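Long-range contacts in xylooligosaccharide oxidase (PDB 5L6G), which oxidises the C1 hydroxyl of xylose, xylooligosaccharides and related sugars to lactones, passing the electrons through a bicovalently bound FAD to oxygen and forming hydrogen peroxide: residues P232-Y237 with H314-G319; G214-I219 with F486-A491; I379-G384 with H407-E412. One frame throughout, in Å; residues are numbered along the deposited sequence.

Interaction 1 (P232-Y237 with H314-G319); sequences PNVTSY and HDWMEG. With NAG (2-acetamido-2-deoxy-beta-D-glucopyranose), chain E.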
loop_
_atom_site.group_PDB
_atom_site.type_symbol
_atom_site.label_atom_id
_atom_site.label_comp_id
_atom_site.label_asym_id
_atom_site.label_seq_id
_atom_site.Cartn_x
_atom_site.Cartn_y
_atom_site.Cartn_z
ATOM N N PRO A 232 -21.170 10.349 -8.714
ATOM C CA PRO A 232 -21.192 10.832 -10.081
ATOM C C PRO A 232 -20.110 11.877 -10.352
ATOM O O PRO A 232 -19.646 11.972 -11.485
ATOM C CB PRO A 232 -22.603 11.428 -10.234
ATOM C CG PRO A 232 -23.072 11.687 -8.847
ATOM C CD PRO A 232 -22.418 10.648 -7.994
ATOM N N ASN A 233 -19.706 12.633 -9.331
ATOM C CA ASN A 233 -18.728 13.706 -9.492
ATOM C C ASN A 233 -17.757 13.785 -8.327
ATOM O O ASN A 233 -18.147 13.619 -7.182
ATOM C CB ASN A 233 -19.436 15.048 -9.674
ATOM C CG ASN A 233 -20.283 15.065 -10.922
ATOM O OD1 ASN A 233 -21.507 15.191 -10.854
ATOM N ND2 ASN A 233 -19.618 14.912 -12.088
ATOM N N VAL A 234 -16.487 14.002 -8.650
ATOM C CA VAL A 234 -15.449 14.245 -7.655
ATOM C C VAL A 234 -14.642 15.467 -8.103
ATOM O O VAL A 234 -14.509 15.735 -9.303
ATOM C CB VAL A 234 -14.530 13.038 -7.455
ATOM C CG1 VAL A 234 -15.338 11.841 -6.957
ATOM C CG2 VAL A 234 -13.774 12.690 -8.736
ATOM N N THR A 235 -14.129 16.220 -7.145
ATOM C CA THR A 235 -13.488 17.479 -7.443
ATOM C C THR A 235 -12.079 17.456 -6.877
ATOM O O THR A 235 -11.893 17.352 -5.672
ATOM C CB THR A 235 -14.299 18.620 -6.846
ATOM O OG1 THR A 235 -15.638 18.560 -7.374
ATOM C CG2 THR A 235 -13.658 19.976 -7.187
ATOM N N SER A 236 -11.086 17.500 -7.752
ATOM C CA SER A 236 -9.706 17.587 -7.286
ATOM C C SER A 236 -9.380 19.045 -7.047
ATOM O O SER A 236 -9.998 19.935 -7.624
ATOM C CB SER A 236 -8.739 16.955 -8.282
ATOM O OG SER A 236 -8.761 17.620 -9.531
ATOM N N TYR A 237 -8.423 19.293 -6.168
ATOM C CA TYR A 237 -8.029 20.664 -5.851
ATOM C C TYR A 237 -6.678 20.660 -5.181
ATOM O O TYR A 237 -6.211 19.625 -4.705
ATOM C CB TYR A 237 -9.060 21.317 -4.920
ATOM C CG TYR A 237 -9.225 20.602 -3.593
ATOM C CD1 TYR A 237 -10.053 19.486 -3.483
ATOM C CD2 TYR A 237 -8.545 21.034 -2.450
ATOM C CE1 TYR A 237 -10.202 18.824 -2.275
ATOM C CE2 TYR A 237 -8.677 20.368 -1.236
ATOM C CZ TYR A 237 -9.511 19.275 -1.149
ATOM O OH TYR A 237 -9.658 18.597 0.033
ATOM N N HIS A 314 -14.686 16.343 -11.917
ATOM C CA HIS A 314 -14.455 15.162 -12.733
ATOM C C HIS A 314 -15.609 14.189 -12.588
ATOM O O HIS A 314 -16.304 14.203 -11.580
ATOM C CB HIS A 314 -13.189 14.423 -12.241
ATOM C CG HIS A 314 -11.965 15.282 -12.131
ATOM N ND1 HIS A 314 -11.285 15.769 -13.228
ATOM C CD2 HIS A 314 -11.293 15.733 -11.047
ATOM C CE1 HIS A 314 -10.258 16.492 -12.826
ATOM N NE2 HIS A 314 -10.226 16.466 -11.506
ATOM N N ASP A 315 -15.794 13.304 -13.559
ATOM C CA ASP A 315 -16.540 12.071 -13.270
ATOM C C ASP A 315 -15.603 11.151 -12.490
ATOM O O ASP A 315 -14.443 11.503 -12.254
ATOM C CB ASP A 315 -17.136 11.410 -14.530
ATOM C CG ASP A 315 -16.107 10.741 -15.435
ATOM O OD1 ASP A 315 -14.959 10.499 -15.052
ATOM O OD2 ASP A 315 -16.482 10.422 -16.571
ATOM N N TRP A 316 -16.118 9.999 -12.071
ATOM C CA TRP A 316 -15.381 9.098 -11.208
ATOM C C TRP A 316 -14.026 8.656 -11.789
ATOM O O TRP A 316 -13.005 8.733 -11.111
ATOM C CB TRP A 316 -16.233 7.876 -10.857
ATOM C CG TRP A 316 -15.470 6.871 -10.048
ATOM C CD1 TRP A 316 -15.034 5.661 -10.466
ATOM C CD2 TRP A 316 -15.020 7.019 -8.697
ATOM N NE1 TRP A 316 -14.350 5.025 -9.457
ATOM C CE2 TRP A 316 -14.326 5.840 -8.358
ATOM C CE3 TRP A 316 -15.130 8.035 -7.743
ATOM C CZ2 TRP A 316 -13.752 5.642 -7.098
ATOM C CZ3 TRP A 316 -14.567 7.840 -6.489
ATOM C CH2 TRP A 316 -13.872 6.654 -6.180
ATOM N N MET A 317 -14.011 8.200 -13.034
ATOM C CA MET A 317 -12.775 7.666 -13.609
ATOM C C MET A 317 -11.797 8.786 -13.921
ATOM O O MET A 317 -10.582 8.601 -13.840
ATOM C CB MET A 317 -13.028 6.857 -14.884
ATOM C CG MET A 317 -13.609 5.471 -14.665
ATOM S SD MET A 317 -12.756 4.474 -13.446
ATOM C CE MET A 317 -11.073 4.298 -14.046
ATOM N N GLU A 318 -12.321 9.942 -14.290
ATOM C CA GLU A 318 -11.459 11.071 -14.560
ATOM C C GLU A 318 -10.779 11.504 -13.254
ATOM O O GLU A 318 -9.622 11.918 -13.260
ATOM C CB GLU A 318 -12.269 12.197 -15.189
ATOM C CG GLU A 318 -11.435 13.347 -15.733
ATOM C CD GLU A 318 -12.304 14.494 -16.229
ATOM O OE1 GLU A 318 -13.287 14.219 -16.959
ATOM O OE2 GLU A 318 -12.025 15.658 -15.870
ATOM N N GLY A 319 -11.495 11.395 -12.134
ATOM C CA GLY A 319 -10.889 11.664 -10.819
ATOM C C GLY A 319 -9.727 10.712 -10.577
ATOM O O GLY A 319 -8.659 11.098 -10.088
HETATM C C1 NAG E . -20.183 14.849 -13.432
HETATM C C2 NAG E . -19.422 15.574 -14.546
HETATM C C3 NAG E . -19.926 15.197 -15.946
HETATM C C4 NAG E . -19.970 13.678 -16.105
HETATM C C5 NAG E . -20.817 13.105 -14.974
HETATM C C6 NAG E . -20.890 11.581 -15.024
HETATM C C7 NAG E . -18.399 17.797 -14.299
HETATM C C8 NAG E . -18.641 19.266 -14.098
HETATM N N2 NAG E . -19.485 17.017 -14.350
HETATM O O3 NAG E . -19.088 15.758 -16.936
HETATM O O4 NAG E . -20.497 13.295 -17.360
HETATM O O5 NAG E . -20.222 13.469 -13.749
HETATM O O6 NAG E . -21.374 11.092 -13.788
HETATM O O7 NAG E . -17.245 17.377 -14.404
HETATM O O HOH W 1 -18.926 9.253 -12.211
#

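Interaction 2 (G214-I219 with F486-A491); sequences GSNFGI and FYYPQA. With FAD (flavin-adenine dinucleotide), chain D.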
loop_
_atom_site.group_PDB
_atom_site.type_symbol
_atom_site.label_atom_id
_atom_site.label_comp_id
_atom_site.label_asym_id
_atom_site.label_seq_id
_atom_site.Cartn_x
_atom_site.Cartn_y
_atom_site.Cartn_z
ATOM N N GLY A 214 -1.309 -10.053 5.034
ATOM C CA GLY A 214 -1.639 -11.215 4.203
ATOM C C GLY A 214 -0.521 -11.853 3.403
ATOM O O GLY A 214 -0.632 -12.999 2.983
ATOM N N SER A 215 0.595 -11.157 3.239
ATOM C CA SER A 215 1.763 -11.727 2.572
ATOM C C SER A 215 2.387 -12.876 3.347
ATOM O O SER A 215 3.207 -13.606 2.810
ATOM C CB SER A 215 2.838 -10.652 2.345
ATOM O OG SER A 215 3.105 -9.920 3.531
ATOM N N ASN A 216 2.006 -13.034 4.608
ATOM C CA ASN A 216 2.663 -13.990 5.484
ATOM C C ASN A 216 1.950 -15.325 5.630
ATOM O O ASN A 216 2.515 -16.242 6.219
ATOM C CB ASN A 216 2.805 -13.376 6.876
ATOM C CG ASN A 216 3.757 -12.209 6.891
ATOM O OD1 ASN A 216 4.961 -12.405 6.801
ATOM N ND2 ASN A 216 3.224 -10.990 6.982
ATOM N N PHE A 217 0.720 -15.432 5.135
ATOM C CA PHE A 217 -0.127 -16.570 5.492
ATOM C C PHE A 217 -0.562 -17.520 4.395
ATOM O O PHE A 217 -1.140 -18.553 4.698
ATOM C CB PHE A 217 -1.337 -16.065 6.269
ATOM C CG PHE A 217 -0.947 -15.293 7.476
ATOM C CD1 PHE A 217 -0.547 -15.949 8.617
ATOM C CD2 PHE A 217 -0.876 -13.913 7.440
ATOM C CE1 PHE A 217 -0.137 -15.247 9.733
ATOM C CE2 PHE A 217 -0.470 -13.209 8.552
ATOM C CZ PHE A 217 -0.116 -13.872 9.704
ATOM N N GLY A 218 -0.252 -17.205 3.141
ATOM C CA GLY A 218 -0.664 -18.041 2.025
ATOM C C GLY A 218 -0.704 -17.184 0.785
ATOM O O GLY A 218 -0.351 -16.017 0.834
ATOM N N ILE A 219 -1.076 -17.768 -0.337
ATOM C CA ILE A 219 -1.271 -16.994 -1.545
ATOM C C ILE A 219 -2.763 -16.879 -1.738
ATOM O O ILE A 219 -3.451 -17.881 -1.883
ATOM C CB ILE A 219 -0.608 -17.677 -2.754
ATOM C CG1 ILE A 219 0.902 -17.785 -2.515
ATOM C CG2 ILE A 219 -0.898 -16.896 -4.023
ATOM C CD1 ILE A 219 1.666 -18.340 -3.691
ATOM N N PHE A 486 6.607 -19.064 2.986
ATOM C CA PHE A 486 6.409 -17.744 2.380
ATOM C C PHE A 486 7.348 -16.670 2.925
ATOM O O PHE A 486 7.026 -15.492 2.902
ATOM C CB PHE A 486 4.949 -17.327 2.546
ATOM C CG PHE A 486 3.985 -18.298 1.927
ATOM C CD1 PHE A 486 4.041 -18.567 0.563
ATOM C CD2 PHE A 486 3.031 -18.938 2.690
ATOM C CE1 PHE A 486 3.149 -19.456 -0.035
ATOM C CE2 PHE A 486 2.145 -19.831 2.109
ATOM C CZ PHE A 486 2.201 -20.090 0.747
ATOM N N TYR A 487 8.530 -17.098 3.346
ATOM C CA TYR A 487 9.513 -16.238 3.964
ATOM C C TYR A 487 9.923 -15.111 3.042
ATOM O O TYR A 487 10.077 -15.298 1.846
ATOM C CB TYR A 487 10.765 -17.058 4.347
ATOM C CG TYR A 487 11.898 -16.177 4.791
ATOM C CD1 TYR A 487 11.949 -15.703 6.086
ATOM C CD2 TYR A 487 12.871 -15.738 3.886
ATOM C CE1 TYR A 487 12.962 -14.868 6.502
ATOM C CE2 TYR A 487 13.894 -14.902 4.293
ATOM C CZ TYR A 487 13.922 -14.451 5.600
ATOM O OH TYR A 487 14.917 -13.602 6.038
ATOM N N TYR A 488 10.075 -13.932 3.628
ATOM C CA TYR A 488 10.844 -12.863 3.043
ATOM C C TYR A 488 11.478 -12.133 4.220
ATOM O O TYR A 488 11.110 -12.403 5.353
ATOM C CB TYR A 488 10.017 -11.957 2.145
ATOM C CG TYR A 488 8.826 -11.281 2.773
ATOM C CD1 TYR A 488 7.602 -11.933 2.868
ATOM C CD2 TYR A 488 8.906 -9.981 3.196
ATOM C CE1 TYR A 488 6.476 -11.291 3.391
ATOM C CE2 TYR A 488 7.796 -9.337 3.729
ATOM C CZ TYR A 488 6.588 -10.000 3.831
ATOM O OH TYR A 488 5.493 -9.312 4.338
ATOM N N PRO A 489 12.454 -11.254 3.962
ATOM C CA PRO A 489 13.279 -10.750 5.076
ATOM C C PRO A 489 12.557 -9.923 6.140
ATOM O O PRO A 489 13.092 -9.738 7.222
ATOM C CB PRO A 489 14.345 -9.929 4.357
ATOM C CG PRO A 489 14.511 -10.665 3.054
ATOM C CD PRO A 489 13.097 -10.973 2.662
ATOM N N GLN A 490 11.348 -9.444 5.837
ATOM C CA GLN A 490 10.518 -8.806 6.853
ATOM C C GLN A 490 9.222 -9.546 7.132
ATOM O O GLN A 490 8.247 -8.946 7.596
ATOM C CB GLN A 490 10.259 -7.350 6.481
ATOM C CG GLN A 490 11.554 -6.546 6.417
ATOM C CD GLN A 490 11.332 -5.090 6.091
ATOM O OE1 GLN A 490 10.313 -4.719 5.511
ATOM N NE2 GLN A 490 12.298 -4.253 6.436
ATOM N N ALA A 491 9.217 -10.856 6.892
ATOM C CA ALA A 491 8.064 -11.681 7.221
ATOM C C ALA A 491 7.900 -11.823 8.729
ATOM O O ALA A 491 8.874 -11.846 9.505
ATOM C CB ALA A 491 8.145 -13.055 6.588
HETATM P PA FAD D . 3.927 -7.146 -4.980
HETATM O O1A FAD D . 3.476 -8.080 -6.079
HETATM O O2A FAD D . 5.359 -6.716 -5.012
HETATM O O5B FAD D . 3.486 -7.705 -3.579
HETATM C C5B FAD D . 3.732 -7.031 -2.341
HETATM C C4B FAD D . 3.677 -8.022 -1.200
HETATM O O4B FAD D . 2.383 -8.629 -1.162
HETATM C C3B FAD D . 4.677 -9.156 -1.356
HETATM O O3B FAD D . 5.081 -9.600 -0.078
HETATM C C2B FAD D . 3.870 -10.240 -2.022
HETATM O O2B FAD D . 4.410 -11.544 -1.850
HETATM C C1B FAD D . 2.519 -10.039 -1.373
HETATM N N9A FAD D . 1.451 -10.530 -2.246
HETATM C C8A FAD D . 1.182 -10.184 -3.502
HETATM N N7A FAD D . 0.120 -10.880 -3.976
HETATM C C5A FAD D . -0.275 -11.661 -2.971
HETATM C C6A FAD D . -1.319 -12.669 -2.806
HETATM N N6A FAD D . -2.134 -12.883 -3.857
HETATM N N1A FAD D . -1.387 -13.310 -1.621
HETATM C C2A FAD D . -0.570 -13.057 -0.595
HETATM N N3A FAD D . 0.427 -12.127 -0.681
HETATM C C4A FAD D . 0.594 -11.431 -1.839
HETATM N N1 FAD D . 0.106 2.247 -1.553
HETATM C C2 FAD D . -0.934 2.910 -0.956
HETATM O O2 FAD D . -1.345 2.517 0.171
HETATM N N3 FAD D . -1.544 3.949 -1.579
HETATM C C4 FAD D . -1.175 4.384 -2.807
HETATM O O4 FAD D . -1.731 5.352 -3.399
HETATM C C4X FAD D . -0.054 3.724 -3.510
HETATM N N5 FAD D . 0.389 4.096 -4.746
HETATM C C5X FAD D . 1.420 3.448 -5.406
HETATM C C6 FAD D . 1.848 3.820 -6.687
HETATM C C7 FAD D . 2.912 3.136 -7.298
HETATM C C7M FAD D . 3.355 3.583 -8.669
HETATM C C8 FAD D . 3.575 1.969 -6.620
HETATM C C8M FAD D . 4.681 1.163 -7.292
HETATM C C9 FAD D . 3.123 1.611 -5.355
HETATM C C9A FAD D . 2.086 2.310 -4.711
HETATM N N10 FAD D . 1.631 1.966 -3.410
HETATM C C10 FAD D . 0.577 2.623 -2.771
HETATM C "C1'" FAD D . 2.226 0.873 -2.650
HETATM C "C2'" FAD D . 1.514 -0.425 -2.859
HETATM O "O2'" FAD D . 0.323 -0.388 -2.068
HETATM C "C3'" FAD D . 2.432 -1.503 -2.311
HETATM O "O3'" FAD D . 3.706 -1.477 -2.966
HETATM C "C4'" FAD D . 1.763 -2.863 -2.528
HETATM O "O4'" FAD D . 2.173 -3.752 -1.478
HETATM C "C5'" FAD D . 2.122 -3.390 -3.894
HETATM O "O5'" FAD D . 1.229 -4.449 -4.248
HETATM P P FAD D . 1.637 -5.358 -5.472
HETATM O O1P FAD D . 0.719 -6.534 -5.593
HETATM O O2P FAD D . 1.826 -4.513 -6.691
HETATM O O3P FAD D . 3.139 -5.748 -5.077
HETATM O O HOH W 2 5.248 -13.731 0.546
HETATM O O HOH W 3 5.475 -8.792 7.058
HETATM O O HOH W 4 5.885 -14.863 5.239
#

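Interaction 3 (I379-G384 with H407-E412); sequences IDMYGG and HLFLYE. With XYP (beta-D-xylopyranose), chain H.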
loop_
_atom_site.group_PDB
_atom_site.type_symbol
_atom_site.label_atom_id
_atom_site.label_comp_id
_atom_site.label_asym_id
_atom_site.label_seq_id
_atom_site.Cartn_x
_atom_site.Cartn_y
_atom_site.Cartn_z
ATOM N N ILE A 379 2.112 13.503 3.381
ATOM C CA ILE A 379 1.510 13.390 4.688
ATOM C C ILE A 379 0.023 13.274 4.426
ATOM O O ILE A 379 -0.630 14.253 4.058
ATOM C CB ILE A 379 1.789 14.622 5.598
ATOM C CG1 ILE A 379 3.285 14.922 5.669
ATOM C CG2 ILE A 379 1.249 14.382 7.007
ATOM C CD1 ILE A 379 3.597 16.373 5.907
ATOM N N ASP A 380 -0.518 12.077 4.610
ATOM C CA ASP A 380 -1.929 11.856 4.331
ATOM C C ASP A 380 -2.752 12.322 5.508
ATOM O O ASP A 380 -2.390 12.053 6.654
ATOM C CB ASP A 380 -2.204 10.372 4.098
ATOM C CG ASP A 380 -1.683 9.892 2.776
ATOM O OD1 ASP A 380 -1.997 10.504 1.749
ATOM O OD2 ASP A 380 -1.003 8.869 2.747
ATOM N N MET A 381 -3.861 13.013 5.231
ATOM C CA MET A 381 -4.849 13.287 6.261
ATOM C C MET A 381 -5.609 11.982 6.507
ATOM O O MET A 381 -6.557 11.655 5.826
ATOM C CB MET A 381 -5.803 14.434 5.842
ATOM C CG MET A 381 -5.092 15.723 5.491
ATOM S SD MET A 381 -4.100 16.517 6.785
ATOM C CE MET A 381 -2.472 15.894 6.395
ATOM N N TYR A 382 -5.163 11.238 7.506
ATOM C CA TYR A 382 -5.461 9.818 7.615
ATOM C C TYR A 382 -6.561 9.529 8.632
ATOM O O TYR A 382 -7.484 8.751 8.373
ATOM C CB TYR A 382 -4.151 9.112 7.978
ATOM C CG TYR A 382 -4.242 7.636 8.271
ATOM C CD1 TYR A 382 -4.528 7.182 9.550
ATOM C CD2 TYR A 382 -4.021 6.706 7.282
ATOM C CE1 TYR A 382 -4.600 5.842 9.838
ATOM C CE2 TYR A 382 -4.076 5.351 7.555
ATOM C CZ TYR A 382 -4.376 4.926 8.832
ATOM O OH TYR A 382 -4.436 3.588 9.096
ATOM N N GLY A 383 -6.434 10.138 9.807
ATOM C CA GLY A 383 -7.270 9.835 10.947
ATOM C C GLY A 383 -8.220 10.967 11.301
ATOM O O GLY A 383 -8.723 11.683 10.432
ATOM N N GLY A 384 -8.502 11.099 12.592
ATOM C CA GLY A 384 -9.438 12.085 13.066
ATOM C C GLY A 384 -10.862 11.568 13.100
ATOM O O GLY A 384 -11.163 10.516 12.552
ATOM N N HIS A 407 -3.598 7.460 15.432
ATOM C CA HIS A 407 -3.171 7.235 14.061
ATOM C C HIS A 407 -3.796 8.303 13.216
ATOM O O HIS A 407 -4.834 8.115 12.598
ATOM C CB HIS A 407 -3.552 5.824 13.639
ATOM C CG HIS A 407 -2.963 4.797 14.544
ATOM N ND1 HIS A 407 -3.721 3.881 15.231
ATOM C CD2 HIS A 407 -1.684 4.611 14.951
ATOM C CE1 HIS A 407 -2.928 3.134 15.980
ATOM N NE2 HIS A 407 -1.687 3.549 15.819
ATOM N N LEU A 408 -3.132 9.447 13.231
ATOM C CA LEU A 408 -3.673 10.659 12.645
ATOM C C LEU A 408 -3.153 10.903 11.244
ATOM O O LEU A 408 -3.899 11.412 10.391
ATOM C CB LEU A 408 -3.266 11.835 13.508
ATOM C CG LEU A 408 -3.947 13.149 13.160
ATOM C CD1 LEU A 408 -5.463 13.030 13.224
ATOM C CD2 LEU A 408 -3.451 14.242 14.092
ATOM N N PHE A 409 -1.870 10.576 11.034
ATOM C CA PHE A 409 -1.165 10.852 9.783
ATOM C C PHE A 409 -0.456 9.601 9.308
ATOM O O PHE A 409 0.134 8.868 10.099
ATOM C CB PHE A 409 -0.078 11.921 9.945
ATOM C CG PHE A 409 -0.597 13.289 10.260
ATOM C CD1 PHE A 409 -1.537 13.890 9.442
ATOM C CD2 PHE A 409 -0.145 13.972 11.374
ATOM C CE1 PHE A 409 -2.003 15.150 9.717
ATOM C CE2 PHE A 409 -0.630 15.221 11.672
ATOM C CZ PHE A 409 -1.552 15.822 10.836
ATOM N N LEU A 410 -0.508 9.405 8.001
ATOM C CA LEU A 410 0.285 8.423 7.294
ATOM C C LEU A 410 1.239 9.135 6.355
ATOM O O LEU A 410 0.876 10.097 5.652
ATOM C CB LEU A 410 -0.637 7.504 6.506
ATOM C CG LEU A 410 -0.062 6.521 5.513
ATOM C CD1 LEU A 410 0.755 5.498 6.276
ATOM C CD2 LEU A 410 -1.190 5.858 4.709
ATOM N N TYR A 411 2.462 8.638 6.306
ATOM C CA TYR A 411 3.511 9.300 5.563
ATOM C C TYR A 411 4.181 8.363 4.581
ATOM O O TYR A 411 4.422 7.188 4.896
ATOM C CB TYR A 411 4.604 9.781 6.493
ATOM C CG TYR A 411 4.207 10.675 7.641
ATOM C CD1 TYR A 411 3.528 10.165 8.748
ATOM C CD2 TYR A 411 4.565 12.006 7.656
ATOM C CE1 TYR A 411 3.224 10.944 9.841
ATOM C CE2 TYR A 411 4.269 12.809 8.745
ATOM C CZ TYR A 411 3.601 12.277 9.838
ATOM O OH TYR A 411 3.292 13.060 10.921
ATOM N N GLU A 412 4.507 8.914 3.414
ATOM C CA GLU A 412 5.393 8.283 2.477
ATOM C C GLU A 412 6.570 9.238 2.279
ATOM O O GLU A 412 6.362 10.411 1.964
ATOM C CB GLU A 412 4.721 8.033 1.129
ATOM C CG GLU A 412 5.601 7.227 0.183
ATOM C CD GLU A 412 4.980 7.014 -1.186
ATOM O OE1 GLU A 412 3.921 7.628 -1.497
ATOM O OE2 GLU A 412 5.584 6.244 -1.966
HETATM O O1 XYP H . 1.109 7.204 -1.903
HETATM C C1 XYP H . 1.436 7.027 -3.279
HETATM C C2 XYP H . 1.027 8.278 -4.055
HETATM C C3 XYP H . 1.535 8.226 -5.490
HETATM C C4 XYP H . 3.034 7.942 -5.509
HETATM C C5 XYP H . 3.362 6.689 -4.687
HETATM O O2 XYP H . -0.399 8.351 -4.048
HETATM O O3 XYP H . 1.191 9.432 -6.194
HETATM O O4 XYP H . 3.468 7.695 -6.851
HETATM O O5 XYP H . 2.828 6.771 -3.369
#

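Interaction 1 (P232-Y237 with H314-G319)
Val234 and His314 form an antiparallel hydrogen-bonded pair. Val234 N gives to His314 O at 2.9 Å, and His314 N gives back to Val234 O at 2.7 Å. This joins the start of strand 234-240 to the last residue of strand 308-314, an outermost strand of the eight-stranded sheet. His314 O takes a second, weak bond from Asn233 ND2. That same nitrogen carries the N-linked NAG, whose O6 donates to Pro232 O at 3.0 Å. A water also gives to Pro232 O and accepts from Trp316 N, so the carbonyl has two donors and the first helical N-H has a partner.

The imidazole of His314 is held at both nitrogens. Ser236 OG sits between its backbone N and carbonyl carbon (chi1 62°), which turns it to the ring edge, 2.7 Å from His314 NE2. His314 ND1 gives to Glu318 OE2 at 2.7 Å. OE2 lies near the imidazole plane, while ND1 meets it from above the carboxylate plane. Asp315 is the N-cap of helix 316-322, its OD1 accepting from Glu318 N at 2.8 Å. Glu318 is thus tied by backbone and side chain alike.

Val234 carries the main apolar contact. CG1 meets the edge of the Trp316 ring at CE3, and CG2 rests on Gly319 CA at 3.7 Å. With both nitrogens engaged, the His314 ring is probably held against rotation, and the nearby carboxylate would probably favour a proton on ND1.

Interaction 2 (G214-I219 with F486-A491)
Tyr488 OH is gripped by Ser215 OG at 2.6 Å and by a water at 2.8 Å. The serine oxygen meets the tyrosine near the ring plane, at its edge. Ser215 OG has a further partner in His166 NE2. The water also accepts from Asn216 ND2 and gives to Gln490 O, so it bridges the two segments.

The Tyr488 ring is sandwiched between Ala491 N, over one face toward the rim, and the ribose O3B of FAD, over the opposite face and also toward the rim. Ala491 N is itself bonded to Tyr488 O, closing a type I turn. Here the berberine-like C-terminal region meets the FAD-binding PCMH-type domain beside the adenosine half of FAD. Gly214 O and Gly218 O both approach C2A of the adenine.

Asn216 OD1 lies 3.2 Å from Ala491 CA, and it accepts from Val492 N. A second water gives to Asn216 OD1 and to Phe486 O, the latter at 2.7 Å. Asn216 ND2 is held by Ala213 O as well.

Phe486 makes the apolar part. With CG anti to the carbonyl carbon (chi1 -58°), the ring reaches Gly218. CE2 comes to 3.3 Å from Gly218 CA, and Gly218 C lies over one ring face. CE1 touches Ile219 CG1 at 3.7 Å, the two side chains crossing at about a right angle.

Interaction 3 (I379-G384 with H407-E412)
Backbone bonds join Asp380 to Leu410, and Tyr382 and Gly383 to Leu408. Asp380 N gives to Leu410 O at 2.6 Å. Leu408 O accepts from Tyr382 N at 3.2 Å and from Gly383 N at 2.9 Å, both from the same face of its plane. A CB on Gly383 would clash with His407 O.

Neighbouring antiparallel strands 374-381 and 409-417 pair here in the eight-stranded sheet. Leu408 and Phe409 both face Thr349 in a classic beta bulge. On the Asp380 and Leu410 face the sheet looks toward the flavin and sugar. Glu412 is an experimentally established substrate-binding residue, and Asp380 touches Arg272, another.

The other face is apolar and aromatic. Ile379 CG2 packs on Phe409 CD1 at 3.7 Å and makes an off-centre CH-pi contact with Tyr411. Met381 SD stands at the Phe409 ring edge. Met381 CE meets Phe409 CE1 at 3.4 Å.

Tyr382 CG, anti to the backbone N (chi1 175°), brings the ring against Leu410, CD2 touching Leu410 CB at 3.6 Å. His407 O lies at the ring edge. Tyr382 OH is hydrogen-bonded to Phe401 O and Tyr399 OH. An alanine here would probably leave a gap beside Leu410 and deprive both of their hydroxyl partner.

How the interactions relate
Following the chain, segment 214-219 comes first, but its partner 486-491 lies near the C terminus. Interaction 2 therefore closes a loop of 266 residues that encloses both other contacts. Within it, interaction 1 closes a 76-residue loop from 232-237 to 314-319. Interaction 3 opens later and closes a short 22-residue loop without helix or strand. These two are in series, and none of the three cross. Interactions 1 and 3 reach the same eight-stranded sheet, at an outermost strand and in its interior, with centres about 22 Å apart. Interaction 2 ties the FAD-binding domain to the C-terminal region, on the opposite side of the chain's centre from each.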